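Local structure of sortase (Actinomyces oris, 5UTT) at residues A[15-20]-A[108-113]. The protein is a sortase, probably a transpeptidase that attaches surface proteins or pilus subunits to their acceptors; this chain holds its sortase domain. Numbering follows the deposited sequence.
Sequences DAPPVM and TWYVFK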
ATOM      1  N   ASP A  15     -11.749 -13.381   9.863  1.00 23.88           N
ATOM      2  CA  ASP A  15     -13.009 -13.268   9.113  1.00 24.88           C
ATOM      3  C   ASP A  15     -12.943 -12.020   8.220  1.00 23.70           C
ATOM      4  O   ASP A  15     -12.025 -11.195   8.328  1.00 23.65           O
ATOM      5  CB  ASP A  15     -14.228 -13.202  10.056  1.00 25.96           C
ATOM      6  CG  ASP A  15     -14.141 -12.067  11.058  1.00 27.42           C
ATOM      7  OD1 ASP A  15     -13.043 -11.525  11.274  1.00 27.74           O
ATOM      8  OD2 ASP A  15     -15.179 -11.713  11.640  1.00 28.94           O
ATOM      9  N   ALA A  16     -13.911 -11.857   7.336  1.00 22.38           N
ATOM     10  CA  ALA A  16     -13.763 -10.781   6.375  1.00 20.92           C
ATOM     11  C   ALA A  16     -13.652  -9.425   7.096  1.00 19.74           C
ATOM     12  O   ALA A  16     -14.378  -9.136   8.054  1.00 20.37           O
ATOM     13  CB  ALA A  16     -14.887 -10.793   5.357  1.00 21.47           C
ATOM     14  N   PRO A  17     -12.720  -8.592   6.632  1.00 18.58           N
ATOM     15  CA  PRO A  17     -12.610  -7.254   7.211  1.00 18.61           C
ATOM     16  C   PRO A  17     -13.680  -6.284   6.734  1.00 19.01           C
ATOM     17  O   PRO A  17     -14.297  -6.507   5.697  1.00 17.74           O
ATOM     18  CB  PRO A  17     -11.256  -6.786   6.712  1.00 18.06           C
ATOM     19  CG  PRO A  17     -11.104  -7.422   5.384  1.00 17.72           C
ATOM     20  CD  PRO A  17     -11.763  -8.809   5.545  1.00 18.34           C
ATOM     21  N   PRO A  18     -13.851  -5.155   7.455  1.00 19.22           N
ATOM     22  CA  PRO A  18     -14.759  -4.139   6.960  1.00 19.83           C
ATOM     23  C   PRO A  18     -14.230  -3.538   5.659  1.00 19.23           C
ATOM     24  O   PRO A  18     -13.013  -3.385   5.498  1.00 19.44           O
ATOM     25  CB  PRO A  18     -14.796  -3.098   8.086  1.00 20.34           C
ATOM     26  CG  PRO A  18     -14.147  -3.727   9.254  1.00 20.50           C
ATOM     27  CD  PRO A  18     -13.230  -4.784   8.734  1.00 19.74           C
ATOM     28  N   VAL A  19     -15.133  -3.206   4.736  1.00 19.77           N
ATOM     29  CA  VAL A  19     -14.740  -2.643   3.462  1.00 19.93           C
ATOM     30  C   VAL A  19     -14.832  -1.135   3.574  1.00 18.89           C
ATOM     31  O   VAL A  19     -15.804  -0.611   4.101  1.00 18.71           O
ATOM     32  CB  VAL A  19     -15.608  -3.148   2.305  1.00 22.09           C
ATOM     33  CG1 VAL A  19     -15.176  -2.499   0.994  1.00 22.70           C
ATOM     34  CG2 VAL A  19     -15.483  -4.668   2.181  1.00 22.95           C
ATOM     35  N   MET A  20     -13.810  -0.440   3.110  1.00 17.64           N
ATOM     36  CA  MET A  20     -13.888   1.025   3.077  1.00 17.97           C
ATOM     37  C   MET A  20     -14.799   1.475   1.933  1.00 18.20           C
ATOM     38  O   MET A  20     -14.748   0.929   0.837  1.00 18.77           O
ATOM     39  CB  MET A  20     -12.499   1.628   2.900  1.00 17.70           C
ATOM     40  CG  MET A  20     -11.521   1.357   4.025  1.00 18.04           C
ATOM     41  SD  MET A  20     -12.007   2.046   5.601  1.00 19.07           S
ATOM     42  CE  MET A  20     -11.525   3.759   5.385  1.00 18.91           C
ATOM     43  N   THR A 108     -10.051   0.689  11.817  1.00 13.82           N
ATOM     44  CA  THR A 108      -9.511  -0.626  11.482  1.00 14.20           C
ATOM     45  C   THR A 108      -8.028  -0.672  11.181  1.00 14.36           C
ATOM     46  O   THR A 108      -7.512   0.250  10.599  1.00 13.94           O
ATOM     47  CB  THR A 108     -10.295  -1.240  10.283  1.00 14.50           C
ATOM     48  OG1 THR A 108     -11.702  -1.200  10.578  1.00 14.95           O
ATOM     49  CG2 THR A 108      -9.834  -2.705   9.989  1.00 14.93           C
ATOM     50  N   TRP A 109      -7.335  -1.712  11.638  1.00 13.51           N
ATOM     51  CA  TRP A 109      -5.981  -2.017  11.158  1.00 13.67           C
ATOM     52  C   TRP A 109      -6.095  -3.107  10.123  1.00 14.01           C
ATOM     53  O   TRP A 109      -6.623  -4.191  10.433  1.00 13.49           O
ATOM     54  CB  TRP A 109      -5.096  -2.519  12.286  1.00 13.95           C
ATOM     55  CG  TRP A 109      -4.764  -1.502  13.324  1.00 14.57           C
ATOM     56  CD1 TRP A 109      -5.387  -1.326  14.520  1.00 14.34           C
ATOM     57  CD2 TRP A 109      -3.686  -0.544  13.293  1.00 14.51           C
ATOM     58  NE1 TRP A 109      -4.804  -0.295  15.224  1.00 14.61           N
ATOM     59  CE2 TRP A 109      -3.747   0.191  14.495  1.00 14.76           C
ATOM     60  CE3 TRP A 109      -2.690  -0.236  12.361  1.00 14.89           C
ATOM     61  CZ2 TRP A 109      -2.821   1.210  14.787  1.00 15.01           C
ATOM     62  CZ3 TRP A 109      -1.785   0.758  12.659  1.00 14.89           C
ATOM     63  CH2 TRP A 109      -1.854   1.455  13.861  1.00 14.93           C
ATOM     64  N   TYR A 110      -5.609  -2.857   8.903  1.00 13.82           N
ATOM     65  CA  TYR A 110      -5.523  -3.907   7.896  1.00 13.88           C
ATOM     66  C   TYR A 110      -4.081  -4.351   7.742  1.00 14.10           C
ATOM     67  O   TYR A 110      -3.202  -3.530   7.412  1.00 13.64           O
ATOM     68  CB  TYR A 110      -6.013  -3.414   6.557  1.00 14.14           C
ATOM     69  CG  TYR A 110      -7.447  -2.962   6.510  1.00 14.45           C
ATOM     70  CD1 TYR A 110      -7.802  -1.652   6.806  1.00 14.45           C
ATOM     71  CD2 TYR A 110      -8.459  -3.816   6.081  1.00 14.24           C
ATOM     72  CE1 TYR A 110      -9.092  -1.224   6.719  1.00 14.82           C
ATOM     73  CE2 TYR A 110      -9.760  -3.385   6.013  1.00 14.96           C
ATOM     74  CZ  TYR A 110     -10.080  -2.093   6.311  1.00 15.18           C
ATOM     75  OH  TYR A 110     -11.370  -1.668   6.245  1.00 17.01           O
ATOM     76  N   VAL A 111      -3.847  -5.645   7.968  1.00 13.89           N
ATOM     77  CA  VAL A 111      -2.492  -6.166   7.870  1.00 14.23           C
ATOM     78  C   VAL A 111      -2.371  -7.166   6.706  1.00 13.68           C
ATOM     79  O   VAL A 111      -3.061  -8.230   6.647  1.00 13.62           O
ATOM     80  CB  VAL A 111      -1.973  -6.803   9.189  1.00 15.17           C
ATOM     81  CG1 VAL A 111      -0.586  -7.390   8.965  1.00 15.61           C
ATOM     82  CG2 VAL A 111      -1.978  -5.853  10.387  1.00 15.85           C
ATOM     83  N   PHE A 112      -1.456  -6.817   5.798  1.00 12.53           N
ATOM     84  CA  PHE A 112      -1.111  -7.580   4.608  1.00 12.41           C
ATOM     85  C   PHE A 112       0.306  -8.131   4.746  1.00 12.98           C
ATOM     86  O   PHE A 112       1.190  -7.525   5.395  1.00 12.70           O
ATOM     87  CB  PHE A 112      -1.228  -6.718   3.332  1.00 11.90           C
ATOM     88  CG  PHE A 112      -2.559  -6.091   3.129  1.00 11.46           C
ATOM     89  CD1 PHE A 112      -2.933  -4.916   3.814  1.00 11.51           C
ATOM     90  CD2 PHE A 112      -3.441  -6.596   2.195  1.00 11.18           C
ATOM     91  CE1 PHE A 112      -4.174  -4.334   3.585  1.00 11.53           C
ATOM     92  CE2 PHE A 112      -4.687  -6.037   1.982  1.00 11.35           C
ATOM     93  CZ  PHE A 112      -5.072  -4.898   2.677  1.00 11.43           C
ATOM     94  N   LYS A 113       0.564  -9.282   4.087  1.00 13.44           N
ATOM     95  CA  LYS A 113       1.898  -9.859   4.073  1.00 13.80           C
ATOM     96  C   LYS A 113       2.426 -10.004   2.650  1.00 13.06           C
ATOM     97  O   LYS A 113       1.705 -10.500   1.770  1.00 12.51           O
ATOM     98  CB  LYS A 113       1.867 -11.231   4.749  1.00 15.55           C
ATOM     99  CG  LYS A 113       1.490 -11.154   6.214  1.00 17.55           C
ATOM    100  CD  LYS A 113       2.623 -10.643   7.065  1.00 19.31           C
ATOM    101  CE  LYS A 113       2.587 -11.256   8.474  1.00 21.37           C
ATOM    102  NZ  LYS A 113       2.930 -12.731   8.556  1.00 22.89           N
TER
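The phenol ring of Y110 has P18 O at its edge, in the ring plane. One face carries the methyl CG2 of T108, from the same strand, offset toward the rim. P17 CB comes obliquely from that same side and touches Y110 CE2 at 3.8 Å. M20 CG lies on the other side of the ring plane, also oblique, and comes within 3.8 Å of Y110 OH. P17 meets the CE2 side of the ring, M20 the hydroxyl.

Y110 OH donates a very short hydrogen bond, 2.5 Å, to the backbone carbonyl P18 O. The angle at P18 O, from C to the hydroxyl, is about 134°. The angle at Y110 OH, from CZ to the acceptor, is about 115°. With P18 O in plane, the hydroxyl hydrogen can point to it while staying in the ring plane. With CG anti to the carbonyl carbon, the Y110 ring extends from the strand toward the loop.

The contact belongs to the beta-barrel fold of sortases, here of class E by family. It joins the loop ahead of strand 28-33 to the start of strand 108-120. The one hydrogen bond between the two segments runs from a side chain to a backbone carbonyl. Strand 100-104 pairs with this strand, V103 bonding to Y110. W172 of strand 161-174 touches P17 and P18, and its NE1 bonds to D15 O.

P18 and T108 meet tip to tip, with P18 CG 3.8 Å from T108 OG1. P18 CD is 4.2 Å from T108 CG2. The M20 chain is bent at chi2 (-63°) and chi3, and crosses Y110 obliquely. Its SD is 3.8 Å from Y110 OH. The backbone of M20 is hydrogen-bonded to L70.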